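Local coordinates for protein NADH-dependent FAD reductase (Streptomyces globisporus, PDB 4R82) that reduces FAD with NADH as a homodimer and releases FADH2 for the halogenase and monooxygenase that act in biosynthesis of the enediyne antibiotic C-1027, at residues Q74-L79 against C135-L140; A161-L166 against R173-D178. All coordinates share one frame; numbering follows the deposited sequence.

Contact 1 (Q74-L79 against C135-L140); sequences QRLTAL and CAIHRL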
loop_
_atom_site.group_PDB
_atom_site.type_symbol
_atom_site.label_atom_id
_atom_site.label_comp_id
_atom_site.label_asym_id
_atom_site.label_seq_id
_atom_site.Cartn_x
_atom_site.Cartn_y
_atom_site.Cartn_z
ATOM N N GLN A 74 -1.310 -5.519 -20.212
ATOM C CA GLN A 74 -1.870 -6.410 -21.237
ATOM C C GLN A 74 -1.728 -7.875 -20.815
ATOM O O GLN A 74 -2.633 -8.689 -21.034
ATOM C CB GLN A 74 -1.227 -6.160 -22.608
ATOM N N ARG A 75 -0.615 -8.204 -20.164
ATOM C CA ARG A 75 -0.407 -9.579 -19.691
ATOM C C ARG A 75 -1.393 -9.986 -18.615
ATOM O O ARG A 75 -1.993 -11.056 -18.689
ATOM C CB ARG A 75 1.000 -9.746 -19.142
ATOM C CG ARG A 75 2.080 -9.457 -20.143
ATOM C CD ARG A 75 2.224 -10.579 -21.146
ATOM N NE ARG A 75 3.570 -10.568 -21.704
ATOM C CZ ARG A 75 3.936 -9.804 -22.725
ATOM N NH1 ARG A 75 3.044 -9.008 -23.303
ATOM N NH2 ARG A 75 5.183 -9.841 -23.173
ATOM N N LEU A 76 -1.538 -9.139 -17.602
ATOM C CA LEU A 76 -2.436 -9.417 -16.493
ATOM C C LEU A 76 -3.881 -9.538 -16.942
ATOM O O LEU A 76 -4.647 -10.316 -16.376
ATOM C CB LEU A 76 -2.320 -8.341 -15.421
ATOM C CG LEU A 76 -1.009 -8.287 -14.648
ATOM C CD1 LEU A 76 -0.918 -6.992 -13.854
ATOM C CD2 LEU A 76 -0.898 -9.500 -13.734
ATOM N N THR A 77 -4.265 -8.770 -17.958
ATOM C CA THR A 77 -5.628 -8.881 -18.462
ATOM C C THR A 77 -5.835 -10.211 -19.185
ATOM O O THR A 77 -6.950 -10.726 -19.243
ATOM C CB THR A 77 -6.022 -7.696 -19.362
ATOM O OG1 THR A 77 -5.208 -7.679 -20.541
ATOM C CG2 THR A 77 -5.846 -6.395 -18.604
ATOM N N ALA A 78 -4.756 -10.772 -19.723
ATOM C CA ALA A 78 -4.859 -11.998 -20.520
ATOM C C ALA A 78 -4.616 -13.283 -19.720
ATOM O O ALA A 78 -5.049 -14.347 -20.135
ATOM C CB ALA A 78 -3.909 -11.943 -21.698
ATOM N N LEU A 79 -3.920 -13.181 -18.595
ATOM C CA LEU A 79 -3.480 -14.371 -17.854
ATOM C C LEU A 79 -4.257 -14.570 -16.558
ATOM O O LEU A 79 -4.727 -13.608 -15.960
ATOM C CB LEU A 79 -1.979 -14.273 -17.545
ATOM C CG LEU A 79 -1.098 -14.241 -18.799
ATOM C CD1 LEU A 79 0.346 -13.905 -18.449
ATOM C CD2 LEU A 79 -1.177 -15.570 -19.505
ATOM N N CYS A 135 -0.887 -15.706 -7.004
ATOM C CA CYS A 135 -2.257 -15.243 -6.863
ATOM C C CYS A 135 -3.073 -15.521 -8.101
ATOM O O CYS A 135 -2.567 -15.420 -9.215
ATOM C CB CYS A 135 -2.267 -13.735 -6.648
ATOM S SG CYS A 135 -1.273 -13.207 -5.238
ATOM N N ALA A 136 -4.349 -15.840 -7.905
ATOM C CA ALA A 136 -5.263 -16.016 -9.021
ATOM C C ALA A 136 -6.035 -14.721 -9.195
ATOM O O ALA A 136 -6.560 -14.175 -8.221
ATOM C CB ALA A 136 -6.222 -17.155 -8.731
ATOM N N ILE A 137 -6.117 -14.221 -10.424
ATOM C CA ILE A 137 -6.842 -12.981 -10.659
ATOM C C ILE A 137 -8.332 -13.209 -10.423
ATOM O O ILE A 137 -8.942 -14.119 -10.990
ATOM C CB ILE A 137 -6.569 -12.425 -12.058
ATOM C CG1 ILE A 137 -5.115 -11.957 -12.120
ATOM C CG2 ILE A 137 -7.488 -11.262 -12.328
ATOM C CD1 ILE A 137 -4.619 -11.629 -13.484
ATOM N N HIS A 138 -8.895 -12.379 -9.554
ATOM C CA HIS A 138 -10.287 -12.540 -9.177
ATOM C C HIS A 138 -11.161 -11.429 -9.732
ATOM O O HIS A 138 -12.247 -11.705 -10.244
ATOM C CB HIS A 138 -10.437 -12.670 -7.660
ATOM C CG HIS A 138 -10.570 -14.085 -7.192
ATOM N ND1 HIS A 138 -9.936 -15.138 -7.816
ATOM C CD2 HIS A 138 -11.265 -14.622 -6.161
ATOM C CE1 HIS A 138 -10.234 -16.263 -7.190
ATOM N NE2 HIS A 138 -11.038 -15.977 -6.181
ATOM N N ARG A 139 -10.698 -10.183 -9.661
ATOM C CA ARG A 139 -11.447 -9.061 -10.222
ATOM C C ARG A 139 -10.507 -8.055 -10.870
ATOM O O ARG A 139 -9.352 -7.917 -10.462
ATOM C CB ARG A 139 -12.244 -8.333 -9.135
ATOM C CG ARG A 139 -13.303 -9.160 -8.433
ATOM C CD ARG A 139 -14.541 -9.353 -9.288
ATOM N NE ARG A 139 -15.593 -10.023 -8.527
ATOM C CZ ARG A 139 -15.645 -11.336 -8.314
ATOM N NH1 ARG A 139 -14.705 -12.133 -8.806
ATOM N NH2 ARG A 139 -16.638 -11.851 -7.605
ATOM N N LEU A 140 -11.023 -7.351 -11.869
ATOM C CA LEU A 140 -10.373 -6.174 -12.421
ATOM C C LEU A 140 -11.309 -4.998 -12.141
ATOM O O LEU A 140 -12.494 -5.026 -12.517
ATOM C CB LEU A 140 -10.168 -6.307 -13.934
ATOM C CG LEU A 140 -8.843 -6.878 -14.427
ATOM C CD1 LEU A 140 -8.686 -8.303 -13.971
ATOM C CD2 LEU A 140 -8.739 -6.787 -15.941
#
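Ile137 reaches from strand 131-143 into the C-terminal end of helix 71-78, and its CD1 methyl meets backbone carbonyl oxygens rather than a bed of side chains. CD1 lies 3.2 Å from Leu76 O and equally 3.2 Å from Leu79 O; the methyl rests on this pair of neighbouring carbonyl oxygens, both on its helix side. With CG1 anti to its carbonyl carbon (chi1 -68°) and the chain extended beyond it, the delta branch of Ile137 is carried straight at them.

Apolar contact between side chains is sparser. Leu76 CD2 approaches Ile137 CD1 at 4.3 Å, while the rest of Leu76 is buried among Val39, Ile64, Val66, Phe82 and Phe149 of the sheet. Farther along the strand, Thr77 CG2 touches Leu140 CD2 at 4.0 Å, the two side chains running nearly perpendicular, and Phe149 packs against both.

Among the polar groups, Thr77 OG1 donates to Gln74 O (2.8 Å) from above the carbonyl plane; with OG1 held there, CG2 meets Leu140. The strand backbone pairs instead with Pro80, Phe82, Leu150 and Glu152, and His138 and Arg139 together oppose Leu150 in a classic beta bulge.

Helix 71-78 sends Leu76 in among strands 35-39, 61-67, 81-86 and 146-158, beside FAD-binding Val66, consistent with a helix packed against the split beta-barrel of the FMN-binding flavin reductase family.

Contact 2 (A161-L166 against R173-D178); sequences AREGML and RRFAPD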
loop_
_atom_site.group_PDB
_atom_site.type_symbol
_atom_site.label_atom_id
_atom_site.label_comp_id
_atom_site.label_asym_id
_atom_site.label_seq_id
_atom_site.Cartn_x
_atom_site.Cartn_y
_atom_site.Cartn_z
ATOM N N ALA A 161 14.196 -14.536 7.951
ATOM C CA ALA A 161 15.417 -13.814 8.293
ATOM C C ALA A 161 15.558 -12.531 7.478
ATOM O O ALA A 161 16.324 -11.629 7.850
ATOM C CB ALA A 161 16.635 -14.705 8.118
ATOM N N ARG A 162 14.820 -12.455 6.374
ATOM C CA ARG A 162 14.919 -11.314 5.453
ATOM C C ARG A 162 13.965 -10.182 5.809
ATOM O O ARG A 162 12.890 -10.413 6.368
ATOM C CB ARG A 162 14.660 -11.764 4.011
ATOM C CG ARG A 162 15.702 -12.759 3.486
ATOM C CD ARG A 162 15.326 -13.303 2.109
ATOM N NE ARG A 162 16.326 -14.275 1.665
ATOM C CZ ARG A 162 16.163 -15.144 0.671
ATOM N NH1 ARG A 162 17.156 -15.968 0.349
ATOM N NH2 ARG A 162 15.026 -15.194 -0.003
ATOM N N GLU A 163 14.354 -8.963 5.442
ATOM C CA GLU A 163 13.552 -7.780 5.720
ATOM C C GLU A 163 13.429 -6.964 4.437
ATOM O O GLU A 163 14.384 -6.885 3.666
ATOM C CB GLU A 163 14.280 -6.972 6.796
ATOM C CG GLU A 163 13.566 -5.762 7.320
ATOM C CD GLU A 163 14.087 -5.383 8.689
ATOM O OE1 GLU A 163 13.517 -5.867 9.688
ATOM O OE2 GLU A 163 15.082 -4.633 8.759
ATOM N N GLY A 164 12.268 -6.351 4.202
ATOM C CA GLY A 164 12.024 -5.649 2.948
ATOM C C GLY A 164 12.773 -4.337 2.727
ATOM O O GLY A 164 13.151 -3.645 3.677
HETATM N N MSE A 165 13.009 -4.004 1.460
HETATM C CA MSE A 165 13.525 -2.679 1.138
HETATM C C MSE A 165 12.372 -1.694 1.226
HETATM O O MSE A 165 11.209 -2.101 1.289
HETATM C CB MSE A 165 14.185 -2.662 -0.246
HETATM C CG MSE A 165 13.293 -3.059 -1.396
HETATM SE SE MSE A 165 14.233 -2.930 -3.129
HETATM C CE MSE A 165 14.792 -1.091 -3.023
ATOM N N LEU A 166 12.698 -0.402 1.245
ATOM C CA LEU A 166 11.709 0.660 1.387
ATOM C C LEU A 166 11.812 1.645 0.230
ATOM O O LEU A 166 12.882 1.809 -0.369
ATOM C CB LEU A 166 11.929 1.414 2.699
ATOM C CG LEU A 166 11.830 0.533 3.941
ATOM C CD1 LEU A 166 12.290 1.272 5.172
ATOM C CD2 LEU A 166 10.389 0.095 4.093
ATOM N N ARG A 173 15.115 3.415 0.504
ATOM C CA ARG A 173 15.546 3.685 1.876
ATOM C C ARG A 173 15.717 2.352 2.599
ATOM O O ARG A 173 15.342 1.313 2.069
ATOM C CB ARG A 173 14.497 4.549 2.596
ATOM C CG ARG A 173 14.317 5.952 2.029
ATOM C CD ARG A 173 15.531 6.827 2.288
ATOM N NE ARG A 173 15.800 6.989 3.718
ATOM C CZ ARG A 173 15.247 7.928 4.481
ATOM N NH1 ARG A 173 14.399 8.798 3.948
ATOM N NH2 ARG A 173 15.541 8.004 5.772
ATOM N N ARG A 174 16.275 2.400 3.807
ATOM C CA ARG A 174 16.497 1.218 4.643
ATOM C C ARG A 174 15.876 1.407 6.026
ATOM O O ARG A 174 15.736 2.540 6.498
ATOM C CB ARG A 174 17.999 1.001 4.844
ATOM C CG ARG A 174 18.634 -0.027 3.944
ATOM C CD ARG A 174 20.097 -0.255 4.333
ATOM N NE ARG A 174 20.527 -1.605 3.988
ATOM C CZ ARG A 174 20.871 -1.982 2.760
ATOM N NH1 ARG A 174 20.843 -1.108 1.762
ATOM N NH2 ARG A 174 21.241 -3.231 2.528
ATOM N N PHE A 175 15.549 0.296 6.687
ATOM C CA PHE A 175 15.116 0.330 8.087
ATOM C C PHE A 175 16.285 0.592 9.022
ATOM O O PHE A 175 17.411 0.143 8.767
ATOM C CB PHE A 175 14.572 -1.035 8.529
ATOM C CG PHE A 175 13.177 -1.369 8.031
ATOM C CD1 PHE A 175 12.054 -0.801 8.627
ATOM C CD2 PHE A 175 13.000 -2.323 7.041
ATOM C CE1 PHE A 175 10.774 -1.149 8.200
ATOM C CE2 PHE A 175 11.721 -2.673 6.604
ATOM C CZ PHE A 175 10.614 -2.082 7.184
ATOM N N ALA A 176 16.011 1.272 10.135
ATOM C CA ALA A 176 16.887 1.209 11.292
ATOM C C ALA A 176 16.552 -0.114 11.971
ATOM O O ALA A 176 15.388 -0.499 12.013
ATOM C CB ALA A 176 16.606 2.365 12.233
ATOM N N PRO A 177 17.565 -0.826 12.473
ATOM C CA PRO A 177 17.298 -2.074 13.200
ATOM C C PRO A 177 16.313 -1.839 14.348
ATOM O O PRO A 177 16.315 -0.756 14.942
ATOM C CB PRO A 177 18.674 -2.449 13.754
ATOM C CG PRO A 177 19.641 -1.839 12.786
ATOM C CD PRO A 177 19.006 -0.538 12.360
ATOM N N ASP A 178 15.477 -2.828 14.652
ATOM C CA ASP A 178 14.449 -2.642 15.677
ATOM C C ASP A 178 15.065 -2.369 17.045
ATOM O O ASP A 178 15.792 -3.209 17.582
ATOM C CB ASP A 178 13.529 -3.862 15.761
ATOM C CG ASP A 178 12.214 -3.554 16.472
ATOM O OD1 ASP A 178 12.102 -2.485 17.114
ATOM O OD2 ASP A 178 11.292 -4.388 16.390
HETATM O O HOH W 1 15.562 -2.098 4.796
#
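Leu166 sets its CD1 methyl squarely over the ring of Phe175, 3.9 Å from the centroid and only 6° off the ring normal, a CH-pi contact in which the two side chains cross at about a right angle. With CG anti to the carbonyl carbon (chi1 -59°), CD1 comes over the ring while the other methyl, CD2, meets Phe175 CZ at 3.8 Å.

Glu163 approaches the same ring obliquely: CG is 3.5 Å from Phe175 CD2, and the carboxylate plane is inclined 57° to the ring. The acid's charge is answered by Arg173 of the second subunit, and Arg173 here reciprocates with Glu163 of that subunit.

At the ring edge, near its plane, Gly164 O sits 3.4 Å from Phe175 CE2. A water, hydrogen-bonded to Gly164 O and Phe175 N, bridges the two backbones. Next to it Leu166 and Arg173 form an antiparallel hydrogen-bonded pair, with Arg173 N to Leu166 O (2.9 Å) the shorter bond and Leu166 N to Arg173 O (3.3 Å) the longer.

This pair closes the base of the beta hairpin made by strands 166-168 and 171-173, at the homodimer interface.

Contacts 1 and 2 lie on opposite sides of the chain's centre, with their own centres 30 Å apart and nearest atoms about 17 Å apart, so they do not touch. They follow in series along one flavin reductase domain. Both lie in the neighbourhood of the bound flavin: the side chain of Leu76 in contact 1 is about 8 Å from FAD, that of Met165 in contact 2 about 7 Å. Val66 and Asn50, both FAD-binding residues, have side chains about 4 Å from the Leu76 side chain and about 9 Å from the Met165 side chain, respectively. Contact 1 meets no other chain of the assembly, whereas contact 2 also faces the second subunit.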